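PDB 3DCD: galactose mutarotase related enzyme from Lactobacillus acidophilus, which probably binds carbohydrate and may act as an isomerase, perhaps interconverting the anomers of a sugar. Local coordinates for residues E32-R44 with W240-I252. Sequence-based numbering, arbitrary orientation.
Sequences EFMWQANPEIWGR and WSQYPKTDNYVCI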
loop_
_atom_site.group_PDB
_atom_site.type_symbol
_atom_site.label_atom_id
_atom_site.label_comp_id
_atom_site.label_asym_id
_atom_site.label_seq_id
_atom_site.Cartn_x
_atom_site.Cartn_y
_atom_site.Cartn_z
ATOM N N GLU A 32 0.789 -6.166 18.454
ATOM C CA GLU A 32 -0.012 -5.596 17.371
ATOM C C GLU A 32 0.895 -5.001 16.309
ATOM O O GLU A 32 1.679 -4.094 16.596
ATOM C CB GLU A 32 -0.935 -4.498 17.902
ATOM C CG GLU A 32 -1.650 -3.680 16.797
ATOM C CD GLU A 32 -2.586 -4.521 15.947
ATOM O OE1 GLU A 32 -3.574 -5.039 16.493
ATOM O OE2 GLU A 32 -2.336 -4.662 14.725
ATOM N N PHE A 33 0.796 -5.492 15.081
ATOM C CA PHE A 33 1.716 -5.039 14.037
ATOM C C PHE A 33 1.248 -3.805 13.285
ATOM O O PHE A 33 2.075 -3.064 12.763
ATOM C CB PHE A 33 2.061 -6.184 13.076
ATOM C CG PHE A 33 2.887 -7.250 13.725
ATOM C CD1 PHE A 33 4.270 -7.120 13.788
ATOM C CD2 PHE A 33 2.286 -8.361 14.311
ATOM C CE1 PHE A 33 5.062 -8.104 14.416
ATOM C CE2 PHE A 33 3.058 -9.344 14.936
ATOM C CZ PHE A 33 4.449 -9.208 14.992
HETATM N N MSE A 34 -0.060 -3.587 13.241
HETATM C CA MSE A 34 -0.627 -2.503 12.445
HETATM C C MSE A 34 -0.818 -1.224 13.242
HETATM O O MSE A 34 -1.335 -1.247 14.368
HETATM C CB MSE A 34 -1.986 -2.902 11.863
HETATM C CG MSE A 34 -1.978 -4.210 11.118
HETATM SE SE MSE A 34 -0.632 -4.323 9.663
HETATM C CE MSE A 34 -1.158 -2.790 8.619
ATOM N N TRP A 35 -0.404 -0.118 12.628
ATOM C CA TRP A 35 -0.719 1.237 13.087
ATOM C C TRP A 35 -2.218 1.374 13.371
ATOM O O TRP A 35 -3.051 0.946 12.564
ATOM C CB TRP A 35 -0.265 2.238 12.029
ATOM C CG TRP A 35 -0.753 3.665 12.210
ATOM C CD1 TRP A 35 -1.659 4.326 11.425
ATOM C CD2 TRP A 35 -0.340 4.597 13.209
ATOM N NE1 TRP A 35 -1.830 5.617 11.871
ATOM C CE2 TRP A 35 -1.030 5.809 12.965
ATOM C CE3 TRP A 35 0.554 4.536 14.279
ATOM C CZ2 TRP A 35 -0.866 6.936 13.767
ATOM C CZ3 TRP A 35 0.708 5.667 15.082
ATOM C CH2 TRP A 35 0.006 6.845 14.813
ATOM N N GLN A 36 -2.554 1.956 14.527
ATOM C CA GLN A 36 -3.945 1.958 15.002
ATOM C C GLN A 36 -4.716 3.233 14.679
ATOM O O GLN A 36 -5.734 3.533 15.312
ATOM C CB GLN A 36 -4.010 1.604 16.493
ATOM C CG GLN A 36 -3.679 0.129 16.725
ATOM C CD GLN A 36 -4.622 -0.774 15.933
ATOM O OE1 GLN A 36 -5.842 -0.715 16.120
ATOM N NE2 GLN A 36 -4.066 -1.593 15.029
ATOM N N ALA A 37 -4.220 3.972 13.679
ATOM C CA ALA A 37 -4.985 5.041 13.045
ATOM C C ALA A 37 -5.297 6.221 13.988
ATOM O O ALA A 37 -6.391 6.780 13.940
ATOM C CB ALA A 37 -6.276 4.479 12.455
ATOM N N ASN A 38 -4.332 6.602 14.823
ATOM C CA ASN A 38 -4.482 7.774 15.697
ATOM C C ASN A 38 -4.844 9.005 14.840
ATOM O O ASN A 38 -4.017 9.460 14.055
ATOM C CB ASN A 38 -3.156 7.983 16.433
ATOM C CG ASN A 38 -3.200 9.107 17.444
ATOM O OD1 ASN A 38 -4.151 9.881 17.499
ATOM N ND2 ASN A 38 -2.144 9.204 18.246
ATOM N N PRO A 39 -6.076 9.552 14.989
ATOM C CA PRO A 39 -6.504 10.631 14.084
ATOM C C PRO A 39 -5.736 11.938 14.265
ATOM O O PRO A 39 -5.868 12.837 13.436
ATOM C CB PRO A 39 -7.983 10.851 14.466
ATOM C CG PRO A 39 -8.086 10.380 15.874
ATOM C CD PRO A 39 -7.133 9.209 15.965
ATOM N N GLU A 40 -4.973 12.043 15.357
ATOM C CA GLU A 40 -4.114 13.188 15.621
ATOM C C GLU A 40 -2.919 13.202 14.688
ATOM O O GLU A 40 -2.293 14.242 14.486
ATOM C CB GLU A 40 -3.653 13.177 17.088
ATOM C CG GLU A 40 -4.811 13.369 18.079
ATOM C CD GLU A 40 -5.230 14.829 18.247
ATOM O OE1 GLU A 40 -4.612 15.720 17.634
ATOM O OE2 GLU A 40 -6.183 15.084 19.007
ATOM N N ILE A 41 -2.609 12.038 14.109
ATOM C CA ILE A 41 -1.428 11.872 13.263
ATOM C C ILE A 41 -1.822 11.462 11.841
ATOM O O ILE A 41 -1.493 12.150 10.852
ATOM C CB ILE A 41 -0.479 10.779 13.840
ATOM C CG1 ILE A 41 -0.089 11.073 15.302
ATOM C CG2 ILE A 41 0.750 10.585 12.943
ATOM C CD1 ILE A 41 0.768 12.327 15.506
ATOM N N TRP A 42 -2.514 10.325 11.747
ATOM C CA TRP A 42 -2.927 9.767 10.457
ATOM C C TRP A 42 -4.040 8.759 10.726
ATOM O O TRP A 42 -3.802 7.697 11.293
ATOM C CB TRP A 42 -1.725 9.119 9.718
ATOM C CG TRP A 42 -2.147 8.463 8.402
ATOM C CD1 TRP A 42 -2.869 9.037 7.395
ATOM C CD2 TRP A 42 -1.880 7.113 7.982
ATOM N NE1 TRP A 42 -3.058 8.135 6.363
ATOM C CE2 TRP A 42 -2.458 6.950 6.700
ATOM C CE3 TRP A 42 -1.191 6.036 8.558
ATOM C CZ2 TRP A 42 -2.404 5.743 6.003
ATOM C CZ3 TRP A 42 -1.117 4.845 7.857
ATOM C CH2 TRP A 42 -1.719 4.711 6.580
ATOM N N GLY A 43 -5.272 9.126 10.367
ATOM C CA GLY A 43 -6.447 8.394 10.820
ATOM C C GLY A 43 -6.859 7.239 9.932
ATOM O O GLY A 43 -8.065 6.977 9.767
ATOM N N ARG A 44 -5.871 6.555 9.347
ATOM C CA ARG A 44 -6.125 5.320 8.592
ATOM C C ARG A 44 -5.164 4.251 9.085
ATOM O O ARG A 44 -4.177 4.584 9.727
ATOM C CB ARG A 44 -5.978 5.559 7.071
ATOM C CG ARG A 44 -7.038 6.536 6.539
ATOM C CD ARG A 44 -7.059 6.657 5.011
ATOM N NE ARG A 44 -8.085 7.623 4.575
ATOM C CZ ARG A 44 -9.389 7.369 4.465
ATOM N NH1 ARG A 44 -9.878 6.164 4.747
ATOM N NH2 ARG A 44 -10.216 8.339 4.069
ATOM N N TRP A 240 6.802 5.792 3.684
ATOM C CA TRP A 240 6.266 7.054 4.173
ATOM C C TRP A 240 5.889 6.974 5.652
ATOM O O TRP A 240 5.428 5.942 6.132
ATOM C CB TRP A 240 5.021 7.443 3.340
ATOM C CG TRP A 240 4.215 8.641 3.850
ATOM C CD1 TRP A 240 4.455 9.973 3.607
ATOM C CD2 TRP A 240 3.054 8.592 4.685
ATOM N NE1 TRP A 240 3.496 10.755 4.237
ATOM C CE2 TRP A 240 2.626 9.929 4.902
ATOM C CE3 TRP A 240 2.323 7.544 5.264
ATOM C CZ2 TRP A 240 1.519 10.241 5.689
ATOM C CZ3 TRP A 240 1.208 7.860 6.048
ATOM C CH2 TRP A 240 0.819 9.198 6.246
ATOM N N SER A 241 6.074 8.078 6.359
ATOM C CA SER A 241 5.395 8.270 7.642
ATOM C C SER A 241 4.999 9.752 7.738
ATOM O O SER A 241 5.479 10.571 6.938
ATOM C CB SER A 241 6.296 7.831 8.793
ATOM O OG SER A 241 5.567 7.771 10.019
ATOM N N GLN A 242 4.131 10.092 8.693
ATOM C CA GLN A 242 3.558 11.452 8.757
ATOM C C GLN A 242 4.626 12.475 9.113
ATOM O O GLN A 242 5.599 12.162 9.809
ATOM C CB GLN A 242 2.384 11.511 9.758
ATOM C CG GLN A 242 1.518 12.788 9.691
ATOM C CD GLN A 242 0.971 13.039 8.301
ATOM O OE1 GLN A 242 1.655 13.583 7.448
ATOM N NE2 GLN A 242 -0.253 12.611 8.064
ATOM N N TYR A 243 4.447 13.689 8.588
ATOM C CA TYR A 243 5.324 14.827 8.841
ATOM C C TYR A 243 4.493 16.093 8.541
ATOM O O TYR A 243 3.727 16.098 7.580
ATOM C CB TYR A 243 6.549 14.785 7.907
ATOM C CG TYR A 243 7.580 15.832 8.233
ATOM C CD1 TYR A 243 7.486 17.129 7.705
ATOM C CD2 TYR A 243 8.654 15.535 9.086
ATOM C CE1 TYR A 243 8.417 18.099 8.015
ATOM C CE2 TYR A 243 9.610 16.508 9.397
ATOM C CZ TYR A 243 9.477 17.786 8.861
ATOM O OH TYR A 243 10.413 18.752 9.165
ATOM N N PRO A 244 4.635 17.170 9.348
ATOM C CA PRO A 244 5.506 17.401 10.505
ATOM C C PRO A 244 5.062 16.761 11.831
ATOM O O PRO A 244 5.886 16.656 12.723
ATOM C CB PRO A 244 5.503 18.931 10.640
ATOM C CG PRO A 244 4.168 19.326 10.180
ATOM C CD PRO A 244 3.829 18.366 9.043
ATOM N N LYS A 245 3.799 16.348 11.959
ATOM C CA LYS A 245 3.350 15.624 13.157
ATOM C C LYS A 245 3.743 14.159 13.028
ATOM O O LYS A 245 3.239 13.470 12.159
ATOM C CB LYS A 245 1.841 15.745 13.349
ATOM C CG LYS A 245 1.370 17.132 13.724
ATOM C CD LYS A 245 -0.150 17.149 13.781
ATOM C CE LYS A 245 -0.649 18.308 14.624
ATOM N NZ LYS A 245 -2.130 18.455 14.533
ATOM N N THR A 246 4.655 13.686 13.867
ATOM C CA THR A 246 5.223 12.351 13.678
ATOM C C THR A 246 4.744 11.358 14.730
ATOM O O THR A 246 4.313 11.745 15.812
ATOM C CB THR A 246 6.762 12.408 13.700
ATOM O OG1 THR A 246 7.209 12.818 15.008
ATOM C CG2 THR A 246 7.274 13.392 12.641
ATOM N N ASP A 247 4.827 10.072 14.404
ATOM C CA ASP A 247 4.599 9.031 15.395
ATOM C C ASP A 247 5.355 7.764 14.979
ATOM O O ASP A 247 5.996 7.714 13.913
ATOM C CB ASP A 247 3.095 8.751 15.567
ATOM C CG ASP A 247 2.738 8.273 16.973
ATOM O OD1 ASP A 247 3.583 7.650 17.662
ATOM O OD2 ASP A 247 1.605 8.551 17.392
ATOM N N ASN A 248 5.267 6.740 15.818
ATOM C CA ASN A 248 6.144 5.582 15.706
ATOM C C ASN A 248 5.537 4.480 14.836
ATOM O O ASN A 248 5.111 3.417 15.319
ATOM C CB ASN A 248 6.543 5.094 17.101
ATOM C CG ASN A 248 7.282 6.164 17.890
ATOM O OD1 ASN A 248 8.214 6.784 17.383
ATOM N ND2 ASN A 248 6.842 6.410 19.119
ATOM N N TYR A 249 5.502 4.767 13.537
ATOM C CA TYR A 249 5.054 3.806 12.530
ATOM C C TYR A 249 5.684 4.196 11.209
ATOM O O TYR A 249 6.220 5.299 11.056
ATOM C CB TYR A 249 3.515 3.801 12.384
ATOM C CG TYR A 249 3.014 4.971 11.547
ATOM C CD1 TYR A 249 2.829 6.232 12.121
ATOM C CD2 TYR A 249 2.742 4.823 10.186
ATOM C CE1 TYR A 249 2.370 7.305 11.363
ATOM C CE2 TYR A 249 2.294 5.909 9.404
ATOM C CZ TYR A 249 2.124 7.142 10.003
ATOM O OH TYR A 249 1.684 8.221 9.252
ATOM N N VAL A 250 5.579 3.295 10.237
ATOM C CA VAL A 250 6.041 3.573 8.883
ATOM C C VAL A 250 5.153 2.776 7.944
ATOM O O VAL A 250 4.721 1.667 8.301
ATOM C CB VAL A 250 7.553 3.225 8.714
ATOM C CG1 VAL A 250 7.806 1.701 8.758
ATOM C CG2 VAL A 250 8.121 3.861 7.405
ATOM N N CYS A 251 4.874 3.327 6.760
ATOM C CA CYS A 251 4.159 2.568 5.734
ATOM C C CYS A 251 5.136 2.110 4.656
ATOM O O CYS A 251 6.057 2.852 4.268
ATOM C CB CYS A 251 3.073 3.427 5.058
ATOM S SG CYS A 251 1.752 4.022 6.142
ATOM N N ILE A 252 4.920 0.890 4.175
ATOM C CA ILE A 252 5.663 0.321 3.029
ATOM C C ILE A 252 4.582 0.012 2.014
ATOM O O ILE A 252 3.716 -0.831 2.258
ATOM C CB ILE A 252 6.448 -0.948 3.437
ATOM C CG1 ILE A 252 7.463 -0.594 4.537
ATOM C CG2 ILE A 252 7.134 -1.588 2.202
ATOM C CD1 ILE A 252 8.185 -1.793 5.155
HETATM O O HOH W 1 -0.269 7.261 18.521
#
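W35 and Y249 stack face to face at the heart of an aromatic cluster, completed by W42 and W240, that fastens a loop of this galactose mutarotase-like β-fold onto strand 249-256. The cluster illustrates how one set of rings can combine stacked, slid-apart and edge-to-face pairings. The five-membered ring of W35 lies 4.2 Å, centroid to centroid, from the Y249 ring, their planes somewhat inclined. On the same side of the tyrosine plane, but displaced toward CE2 and OH, the W42 six-membered ring runs nearly parallel and barely overlaps it. With CG anti to the backbone N (chi1 177°), the W42 indole extends toward the strand, offering a face to the edge of W240: W240 CZ3 stands 3.7 Å from W42 CD2 (planes at 81°). H143 also meets the W42 ring, and C251 SG approaches obliquely, 3.4 Å from W42 CZ3. W35 NE1 donates in its ring plane to W42 O (2.9 Å), which, with the stack, helps hold the W35 indole in its rotation; an alanine in place of W35 would probably leave one face of Y249 without its stacking partner and that carbonyl without its indole donor. D247 OD2 lies at the W35 edge, in plane, and a water accepting from N38 ND2 donates to it. I41 CG2 comes to the Y249 edge, while Q242, bent at chi2, sends NE2 to I41 O at 3.1 Å, tilted 20° from the carbonyl plane.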